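Local structure of high choriolytic enzyme 1 (Oryzias latipes, 3VTG) at residues D167-I172 against V177-R182. The protein is a zinc metalloprotease of the astacin family that breaks down the inner layer of the egg envelope when the fish hatches. Numbering follows the deposited sequence.
Sequences DSITPI and VPIGQR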
ATOM      1  N   ASP A 167      21.553   1.176   8.447  1.00 10.72           N
ATOM      2  CA  ASP A 167      20.363   1.157   7.614  1.00 10.36           C
ATOM      3  C   ASP A 167      20.024  -0.229   7.079  1.00  9.68           C
ATOM      4  O   ASP A 167      20.910  -1.015   6.740  1.00  9.33           O
ATOM      5  CB  ASP A 167      20.541   2.127   6.442  1.00 10.74           C
ATOM      6  CG  ASP A 167      20.682   3.578   6.885  1.00 11.21           C
ATOM      7  OD1 ASP A 167      20.278   3.924   8.014  1.00 11.77           O
ATOM      8  OD2 ASP A 167      21.195   4.384   6.088  1.00 11.66           O
ATOM      9  N   SER A 168      18.729  -0.517   6.999  1.00  9.20           N
ATOM     10  CA  SER A 168      18.263  -1.762   6.402  1.00  8.94           C
ATOM     11  C   SER A 168      18.336  -1.724   4.876  1.00  8.70           C
ATOM     12  O   SER A 168      18.540  -2.758   4.240  1.00  8.65           O
ATOM     13  CB  SER A 168      16.835  -2.069   6.846  1.00  8.97           C
ATOM     14  OG  SER A 168      15.952  -1.025   6.483  1.00  9.09           O
ATOM     15  N   ILE A 169      18.166  -0.534   4.299  1.00  8.51           N
ATOM     16  CA  ILE A 169      18.159  -0.355   2.844  1.00  8.52           C
ATOM     17  C   ILE A 169      19.077   0.796   2.458  1.00  8.54           C
ATOM     18  O   ILE A 169      18.996   1.881   3.036  1.00  8.78           O
ATOM     19  CB  ILE A 169      16.740  -0.045   2.308  1.00  8.38           C
ATOM     20  CG1 ILE A 169      15.744  -1.136   2.716  1.00  8.32           C
ATOM     21  CG2 ILE A 169      16.755   0.134   0.792  1.00  8.48           C
ATOM     22  CD1 ILE A 169      14.295  -0.761   2.485  1.00  8.36           C
ATOM     23  N   THR A 170      19.939   0.556   1.471  1.00  8.55           N
ATOM     24  CA  THR A 170      20.782   1.609   0.908  1.00  8.79           C
ATOM     25  C   THR A 170      20.538   1.714  -0.592  1.00  8.74           C
ATOM     26  O   THR A 170      20.814   0.767  -1.324  1.00  8.53           O
ATOM     27  CB  THR A 170      22.282   1.339   1.137  1.00  8.81           C
ATOM     28  OG1 THR A 170      22.524   1.090   2.527  1.00  8.95           O
ATOM     29  CG2 THR A 170      23.118   2.537   0.673  1.00  9.01           C
ATOM     30  N   PRO A 171      20.012   2.862  -1.057  1.00  8.81           N
ATOM     31  CA  PRO A 171      19.878   3.066  -2.500  1.00  8.99           C
ATOM     32  C   PRO A 171      21.239   3.030  -3.197  1.00  9.27           C
ATOM     33  O   PRO A 171      22.228   3.523  -2.649  1.00  9.25           O
ATOM     34  CB  PRO A 171      19.267   4.468  -2.601  1.00  8.97           C
ATOM     35  CG  PRO A 171      18.561   4.662  -1.303  1.00  8.90           C
ATOM     36  CD  PRO A 171      19.438   3.984  -0.292  1.00  8.86           C
ATOM     37  N   ILE A 172      21.277   2.419  -4.378  1.00  9.58           N
ATOM     38  CA  ILE A 172      22.498   2.327  -5.187  1.00 10.11           C
ATOM     39  C   ILE A 172      22.205   2.817  -6.609  1.00 10.48           C
ATOM     40  O   ILE A 172      21.112   2.574  -7.121  1.00 10.33           O
ATOM     41  CB  ILE A 172      23.090   0.890  -5.204  1.00 10.14           C
ATOM     42  CG1 ILE A 172      22.066  -0.135  -5.723  1.00 10.23           C
ATOM     43  CG2 ILE A 172      23.607   0.504  -3.819  1.00 10.15           C
ATOM     44  CD1 ILE A 172      22.643  -1.504  -6.030  1.00 10.55           C
ATOM     45  N   VAL A 177      19.551   9.344  -2.254  1.00 13.11           N
ATOM     46  CA  VAL A 177      18.184   9.451  -2.767  1.00 12.72           C
ATOM     47  C   VAL A 177      17.194   9.141  -1.634  1.00 12.27           C
ATOM     48  O   VAL A 177      17.333   8.114  -0.967  1.00 12.36           O
ATOM     49  CB  VAL A 177      17.942   8.495  -3.957  1.00 12.74           C
ATOM     50  CG1 VAL A 177      16.542   8.683  -4.520  1.00 12.68           C
ATOM     51  CG2 VAL A 177      18.978   8.716  -5.049  1.00 12.99           C
ATOM     52  N   PRO A 178      16.208  10.034  -1.399  1.00 11.82           N
ATOM     53  CA  PRO A 178      15.253   9.797  -0.310  1.00 11.34           C
ATOM     54  C   PRO A 178      14.334   8.617  -0.582  1.00 10.72           C
ATOM     55  O   PRO A 178      13.856   8.444  -1.702  1.00 10.68           O
ATOM     56  CB  PRO A 178      14.420  11.086  -0.265  1.00 11.57           C
ATOM     57  CG  PRO A 178      15.178  12.088  -1.054  1.00 11.94           C
ATOM     58  CD  PRO A 178      15.964  11.322  -2.072  1.00 11.92           C
ATOM     59  N   ILE A 179      14.110   7.810   0.450  1.00  9.96           N
ATOM     60  CA  ILE A 179      13.139   6.720   0.403  1.00  9.61           C
ATOM     61  C   ILE A 179      12.281   6.751   1.663  1.00  9.30           C
ATOM     62  O   ILE A 179      12.747   7.150   2.732  1.00  9.33           O
ATOM     63  CB  ILE A 179      13.803   5.325   0.230  1.00  9.28           C
ATOM     64  CG1 ILE A 179      14.941   5.102   1.244  1.00  9.19           C
ATOM     65  CG2 ILE A 179      14.289   5.131  -1.205  1.00  9.30           C
ATOM     66  CD1 ILE A 179      15.434   3.669   1.316  1.00  9.26           C
ATOM     67  N   GLY A 180      11.020   6.358   1.528  1.00  9.12           N
ATOM     68  CA  GLY A 180      10.138   6.217   2.680  1.00  9.10           C
ATOM     69  C   GLY A 180       9.118   7.316   2.906  1.00  9.05           C
ATOM     70  O   GLY A 180       8.478   7.344   3.957  1.00  9.26           O
ATOM     71  N   GLN A 181       8.944   8.213   1.934  1.00  9.13           N
ATOM     72  CA  GLN A 181       7.961   9.294   2.082  1.00  9.08           C
ATOM     73  C   GLN A 181       6.555   8.741   2.294  1.00  9.06           C
ATOM     74  O   GLN A 181       6.160   7.761   1.659  1.00  9.05           O
ATOM     75  CB  GLN A 181       7.989  10.270   0.893  1.00  9.10           C
ATOM     76  CG  GLN A 181       7.471   9.732  -0.441  1.00  9.01           C
ATOM     77  CD  GLN A 181       5.952   9.802  -0.604  1.00  8.99           C
ATOM     78  OE1 GLN A 181       5.263  10.536   0.108  1.00  9.10           O
ATOM     79  NE2 GLN A 181       5.429   9.039  -1.555  1.00  8.94           N
ATOM     80  N   ARG A 182       5.819   9.363   3.208  1.00  9.19           N
ATOM     81  CA  ARG A 182       4.409   9.037   3.418  1.00  9.35           C
ATOM     82  C   ARG A 182       3.550  10.301   3.349  1.00  9.73           C
ATOM     83  O   ARG A 182       2.597  10.472   4.113  1.00  9.77           O
ATOM     84  CB  ARG A 182       4.201   8.278   4.736  1.00  9.20           C
ATOM     85  CG  ARG A 182       4.871   6.908   4.797  1.00  8.98           C
ATOM     86  CD  ARG A 182       4.288   5.918   3.793  1.00  9.02           C
ATOM     87  NE  ARG A 182       4.915   4.601   3.900  1.00  8.94           N
ATOM     88  CZ  ARG A 182       6.002   4.221   3.233  1.00  8.83           C
ATOM     89  NH1 ARG A 182       6.604   5.048   2.388  1.00  8.72           N
ATOM     90  NH2 ARG A 182       6.489   2.999   3.403  1.00  9.04           N
TER
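CD1 of Ile179 touches both Ile169 and Pro171: it lies 3.8 Å from CG2 of Ile169 and 4.2 Å from CG of Pro171. The two isoleucines cross obliquely. On Ile169 the touching branch is CG2, which stands anti to the backbone N, while CG1 lies beside that nitrogen. Ile179 meets it with its longer branch: CG1 sits between backbone N and carbonyl carbon (chi1 50°), and the extended chi2 of 168° carries CD1 out to the strand. The ring of Pro171 comes to the same methyl with its CG corner. The same CG is 3.7 Å from the carbonyl O of Val177, and CB of Pro171 faces CB of Val177 at 4.5 Å, a looser apolar approach. Strand 169-171 pairs antiparallel with strand 120-122 in a small two-stranded sheet, in the part of the astacin catalytic domain that follows the HExxH helix 94-105 in sequence, and the chain then turns back so that 177-182 packs against it on the way to helix 187-196. Ile169 also touches Val120 and Ile122, and its side chain is about 11 Å from the catalytic zinc. Farther along, Arg182 NH1 donates to Gln181 O (2.8 Å, 159° at the hydrogen), lying above the carbonyl plane although the oxygen is in the guanidinium plane; NH1 also bonds to His154 O.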